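Local coordinates for protein 3-deoxy-D-manno-octulosonate 8-phosphate phosphatase KdsC (Haemophilus influenzae Rd, PDB 1K1E) that hydrolyses 3-deoxy-D-manno-octulosonate 8-phosphate to KDO and inorganic phosphate, a magnesium-dependent step in lipopolysaccharide biosynthesis, at residues 167-170 with 171-175. Residues are numbered along the deposited sequence; the frame is centred on the assembly and turned at random.
Sequences TAQG and FLKSV. With SO4 (sulfate ion), chain P.
Thr167 caps a short C-terminal helix, 168-174, in which Phe171 N bonds back to Thr167 O, and a sulfate ion, probably from the crystallisation liquor, sits at its N-terminal end. Thr167 is the N-cap: with chi1 at 68° its OG1 sits between the backbone N and the carbonyl carbon, and there it accepts Gly170 N at 2.8 Å. The N-H...O angle of 139° shows a bent capping bond; the same hydroxyl also bonds Ser163 O, in the preceding helix. The first-turn amides beside this cap face the anion. Gln169 N donates to sulfate O4 at 2.6 Å, whereas the bond from Ala168 N to sulfate O1 is weak at 3.5 Å. Partial positive charge at the helix start would favour such an anion.

Three i+4 backbone bonds then join the two halves, Phe171 N to Thr167 O, Leu172 N to Ala168 O and Lys173 N to Gln169 O, the middle one straightest at 165°. Leu172 CG lies 3.2 Å from Ala168 O, beyond the oxygen and not over the carbonyl's face. On the outer face the side chains of Gln169 and Lys173 run side by side, and Lys173 CG comes to 3.0 Å from Gln169 O. Phe171 takes the other direction: CG anti to the backbone N carries the ring away from residues 167-170, and the residue packs on Val110 of the second subunit, while Ala168 meets Leu112 of that subunit. One water donates both to Gly170 O at 2.7 Å and to Ser174 OG at 2.9 Å, the hydroxyl that also bonds Asp49 OD1.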
ATOM      1  N   THR A 167      18.547 -11.371  19.608  1.00 19.92           N
ATOM      2  CA  THR A 167      19.954 -11.732  19.467  1.00 20.47           C
ATOM      3  C   THR A 167      20.220 -12.682  18.319  1.00 22.47           C
ATOM      4  O   THR A 167      19.395 -13.572  17.999  1.00 24.35           O
ATOM      5  CB  THR A 167      20.587 -12.382  20.772  1.00 19.42           C
ATOM      6  OG1 THR A 167      20.016 -13.683  21.031  1.00 21.09           O
ATOM      7  CG2 THR A 167      20.434 -11.444  21.952  1.00 23.82           C
ATOM      8  N   ALA A 168      21.395 -12.523  17.714  1.00 18.77           N
ATOM      9  CA  ALA A 168      21.823 -13.406  16.617  1.00 24.33           C
ATOM     10  C   ALA A 168      21.947 -14.836  17.139  1.00 19.21           C
ATOM     11  O   ALA A 168      21.490 -15.767  16.511  1.00 19.22           O
ATOM     12  CB  ALA A 168      23.171 -12.945  16.033  1.00 25.03           C
ATOM     13  N   GLN A 169      22.580 -14.996  18.308  1.00 29.77           N
ATOM     14  CA  GLN A 169      22.790 -16.321  18.920  1.00 29.48           C
ATOM     15  C   GLN A 169      21.467 -16.966  19.300  1.00 28.59           C
ATOM     16  O   GLN A 169      21.247 -18.165  19.083  1.00 32.96           O
ATOM     17  CB  GLN A 169      23.650 -16.203  20.171  1.00 31.89           C
ATOM     18  CG  GLN A 169      23.943 -17.542  20.796  1.00 28.05           C
ATOM     19  CD  GLN A 169      24.583 -17.391  22.166  1.00 39.23           C
ATOM     20  OE1 GLN A 169      25.033 -16.297  22.545  1.00 39.42           O
ATOM     21  NE2 GLN A 169      24.640 -18.488  22.914  1.00 39.28           N
ATOM     22  N   GLY A 170      20.574 -16.177  19.873  1.00 21.63           N
ATOM     23  CA  GLY A 170      19.281 -16.740  20.234  1.00 26.49           C
ATOM     24  C   GLY A 170      18.476 -17.161  19.020  1.00 28.12           C
ATOM     25  O   GLY A 170      17.752 -18.170  19.050  1.00 23.50           O
ATOM     26  N   PHE A 171      18.559 -16.364  17.958  1.00 20.37           N
ATOM     27  CA  PHE A 171      17.801 -16.670  16.755  1.00 30.39           C
ATOM     28  C   PHE A 171      18.303 -17.955  16.127  1.00 27.96           C
ATOM     29  O   PHE A 171      17.511 -18.829  15.712  1.00 18.07           O
ATOM     30  CB  PHE A 171      17.915 -15.524  15.742  1.00 22.97           C
ATOM     31  CG  PHE A 171      17.157 -15.780  14.474  1.00 23.48           C
ATOM     32  CD1 PHE A 171      15.782 -15.607  14.417  1.00 21.62           C
ATOM     33  CD2 PHE A 171      17.805 -16.309  13.367  1.00 19.62           C
ATOM     34  CE1 PHE A 171      15.071 -15.987  13.253  1.00 20.06           C
ATOM     35  CE2 PHE A 171      17.118 -16.675  12.224  1.00 12.83           C
ATOM     36  CZ  PHE A 171      15.753 -16.526  12.156  1.00 20.86           C
ATOM     37  N   LEU A 172      19.631 -18.042  16.015  1.00 23.69           N
ATOM     38  CA  LEU A 172      20.240 -19.204  15.409  1.00 26.60           C
ATOM     39  C   LEU A 172      19.905 -20.492  16.152  1.00 29.03           C
ATOM     40  O   LEU A 172      19.715 -21.512  15.541  1.00 22.61           O
ATOM     41  CB  LEU A 172      21.755 -19.000  15.247  1.00 19.55           C
ATOM     42  CG  LEU A 172      22.080 -17.924  14.174  1.00 27.64           C
ATOM     43  CD1 LEU A 172      23.570 -17.589  14.216  1.00 25.25           C
ATOM     44  CD2 LEU A 172      21.646 -18.398  12.749  1.00 30.23           C
ATOM     45  N   LYS A 173      19.776 -20.437  17.463  1.00 30.20           N
ATOM     46  CA  LYS A 173      19.410 -21.645  18.197  1.00 28.49           C
ATOM     47  C   LYS A 173      18.060 -22.206  17.732  1.00 32.33           C
ATOM     48  O   LYS A 173      17.821 -23.436  17.804  1.00 26.22           O
ATOM     49  CB  LYS A 173      19.327 -21.317  19.681  1.00 27.75           C
ATOM     50  CG  LYS A 173      20.636 -20.850  20.290  1.00 34.27           C
ATOM     51  CD  LYS A 173      20.557 -21.027  21.799  1.00 28.82           C
ATOM     52  CE  LYS A 173      21.877 -21.330  22.433  1.00 34.88           C
ATOM     53  NZ  LYS A 173      22.268 -20.150  23.231  1.00 35.67           N
ATOM     54  N   SER A 174      17.202 -21.322  17.199  1.00 24.95           N
ATOM     55  CA  SER A 174      15.851 -21.727  16.782  1.00 24.69           C
ATOM     56  C   SER A 174      15.561 -21.695  15.287  1.00 26.88           C
ATOM     57  O   SER A 174      14.459 -22.071  14.873  1.00 29.20           O
ATOM     58  CB  SER A 174      14.800 -20.848  17.463  1.00 24.32           C
ATOM     59  OG  SER A 174      14.692 -21.099  18.861  1.00 31.22           O
ATOM     60  N   VAL A 175      16.545 -21.309  14.479  1.00 30.25           N
ATOM     61  CA  VAL A 175      16.359 -21.156  13.031  1.00 25.20           C
ATOM     62  C   VAL A 175      15.711 -22.345  12.316  1.00 30.62           C
ATOM     63  O   VAL A 175      14.905 -22.148  11.389  1.00 30.79           O
ATOM     64  CB  VAL A 175      17.691 -20.796  12.350  1.00 31.40           C
ATOM     65  CG1 VAL A 175      18.630 -22.002  12.358  1.00 26.41           C
ATOM     66  CG2 VAL A 175      17.412 -20.260  10.933  1.00 27.17           C
TER
HETATM   67  S   SO4 P2414      24.449 -11.898  20.088  1.00 49.63           S
HETATM   68  O1  SO4 P2414      23.313 -10.945  20.158  1.00 43.65           O
HETATM   69  O2  SO4 P2414      25.070 -12.078  21.454  1.00 43.79           O
HETATM   70  O3  SO4 P2414      25.414 -11.294  19.142  1.00 34.75           O
HETATM   71  O4  SO4 P2414      23.978 -13.226  19.612  1.00 32.91           O
HETATM   72  O   HOH W   1      16.398 -19.720  20.720  1.00 31.80           O